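Local coordinates for protein RAP1B (Serratia marcescens, PDB 4AX2) that is a resistance protein of the type VI secretion system, probably protecting its own cell by binding and neutralising a cognate amidase toxin, at residues K103-V107 with T108-L112. Numbering follows the deposited sequence. Where two conformers were deposited one is given.
Sequences KSQGV and TLNCL
Gly-106 and Asn-110 meet where the chain turns from a loop into helix 107-116. Asn-110 N donates to Gly-106 O at 2.9 Å, with an N-H...O angle of 154°. One residue on, Cys-111 N reaches Val-107 O at 3.1 Å in a similarly straight bond. These are the opening bonds of the helix.

The packing is tight around the Gly-106 carbonyl. Leu-109 CB lies 3.4 Å from Gly-106 O. Asn-110 CG comes equally close, because chi1 of -69° folds the amide back beside its own backbone N. The buried amide is held at both ends: OD1 accepts from Arg-113 and Asn-94, and ND2 donates to the backbone oxygens of Lys-90 and Arg-92, the latter shared with Gln-105 NE2. Four bonds thus fix its rotation.

Cys-111 SG passes 3.6 Å from Val-107 O and continues into the disulfide with Cys-45, which ties this helix to helix 33-49, where Val-107 also packs on Val-49.

The loop side is looser. Gln-105 is exposed, and its NE2 comes no nearer to Asn-110 ND2 than 4.3 Å.

At the helix start, Asp-59 of the second subunit accepts from Thr-108 OG1 through OD1 and from Val-107 N through OD2. Gly-106 has positive phi (75°), which favours glycine. It lies right before the helix, and the contact is the first turn of helix 107-116 with Gly-106 at the N-cap position.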
loop_
_atom_site.group_PDB
_atom_site.type_symbol
_atom_site.label_atom_id
_atom_site.label_comp_id
_atom_site.label_asym_id
_atom_site.label_seq_id
_atom_site.Cartn_x
_atom_site.Cartn_y
_atom_site.Cartn_z
ATOM N N LYS A 103 -14.546 -2.351 -14.073
ATOM C CA LYS A 103 -15.942 -2.509 -13.645
ATOM C C LYS A 103 -16.070 -2.653 -12.121
ATOM O O LYS A 103 -17.183 -2.634 -11.576
ATOM C CB LYS A 103 -16.585 -3.723 -14.325
ATOM C CG LYS A 103 -16.916 -3.530 -15.795
ATOM C CD LYS A 103 -17.874 -4.610 -16.276
ATOM C CE LYS A 103 -18.376 -4.342 -17.688
ATOM N NZ LYS A 103 -19.449 -5.295 -18.083
ATOM N N SER A 104 -14.935 -2.803 -11.439
ATOM C CA SER A 104 -14.899 -2.792 -9.974
ATOM C C SER A 104 -15.044 -1.348 -9.444
ATOM O O SER A 104 -14.886 -0.365 -10.187
ATOM C CB SER A 104 -13.596 -3.439 -9.466
ATOM O OG SER A 104 -13.645 -4.858 -9.564
ATOM N N GLN A 105 -15.332 -1.229 -8.153
ATOM C CA GLN A 105 -15.552 0.085 -7.534
ATOM C C GLN A 105 -14.244 0.832 -7.288
ATOM O O GLN A 105 -14.257 2.040 -7.118
ATOM C CB GLN A 105 -16.297 -0.068 -6.193
ATOM C CG GLN A 105 -16.830 1.232 -5.582
ATOM C CD GLN A 105 -17.129 1.120 -4.089
ATOM O OE1 GLN A 105 -17.439 0.039 -3.584
ATOM N NE2 GLN A 105 -17.031 2.239 -3.381
ATOM N N GLY A 106 -13.121 0.124 -7.300
ATOM C CA GLY A 106 -11.838 0.744 -7.034
ATOM C C GLY A 106 -11.629 1.047 -5.555
ATOM O O GLY A 106 -11.034 2.065 -5.204
ATOM N N VAL A 107 -12.088 0.159 -4.682
ATOM C CA VAL A 107 -11.796 0.308 -3.246
ATOM C C VAL A 107 -10.279 0.248 -2.965
ATOM O O VAL A 107 -9.789 0.912 -2.072
ATOM C CB VAL A 107 -12.585 -0.702 -2.366
ATOM C CG1 VAL A 107 -14.080 -0.523 -2.572
ATOM C CG2 VAL A 107 -12.177 -2.154 -2.635
ATOM N N THR A 108 -9.528 -0.536 -3.740
ATOM C CA THR A 108 -8.072 -0.616 -3.575
ATOM C C THR A 108 -7.459 0.747 -3.911
ATOM O O THR A 108 -6.602 1.274 -3.179
ATOM C CB THR A 108 -7.452 -1.699 -4.491
ATOM O OG1 THR A 108 -8.094 -2.953 -4.239
ATOM C CG2 THR A 108 -5.925 -1.835 -4.258
ATOM N N LEU A 109 -7.925 1.327 -5.007
ATOM C CA LEU A 109 -7.530 2.679 -5.406
ATOM C C LEU A 109 -7.859 3.718 -4.320
ATOM O O LEU A 109 -7.053 4.601 -4.049
ATOM C CB LEU A 109 -8.200 3.054 -6.723
ATOM C CG LEU A 109 -7.645 4.283 -7.410
ATOM C CD1 LEU A 109 -6.263 3.981 -7.988
ATOM C CD2 LEU A 109 -8.608 4.703 -8.523
ATOM N N ASN A 110 -9.028 3.596 -3.695
ATOM C CA ASN A 110 -9.406 4.498 -2.591
ATOM C C ASN A 110 -8.413 4.458 -1.430
ATOM O O ASN A 110 -8.020 5.492 -0.880
ATOM C CB ASN A 110 -10.814 4.174 -2.084
ATOM C CG ASN A 110 -11.921 4.518 -3.077
ATOM O OD1 ASN A 110 -11.740 5.291 -4.011
ATOM N ND2 ASN A 110 -13.112 3.934 -2.849
ATOM N N CYS A 111 -8.015 3.243 -1.039
ATOM C CA CYS A 111 -7.008 3.061 -0.000
ATOM C C CYS A 111 -5.623 3.629 -0.386
ATOM O O CYS A 111 -4.945 4.264 0.445
ATOM C CB CYS A 111 -6.954 1.577 0.412
ATOM S SG CYS A 111 -8.485 1.014 1.240
ATOM N N LEU A 112 -5.221 3.446 -1.646
ATOM C CA LEU A 112 -3.983 4.049 -2.129
ATOM C C LEU A 112 -4.079 5.590 -2.113
ATOM O O LEU A 112 -3.116 6.274 -1.757
ATOM C CB LEU A 112 -3.635 3.517 -3.514
ATOM C CG LEU A 112 -3.331 2.029 -3.601
ATOM C CD1 LEU A 112 -3.118 1.666 -5.072
ATOM C CD2 LEU A 112 -2.077 1.692 -2.783
#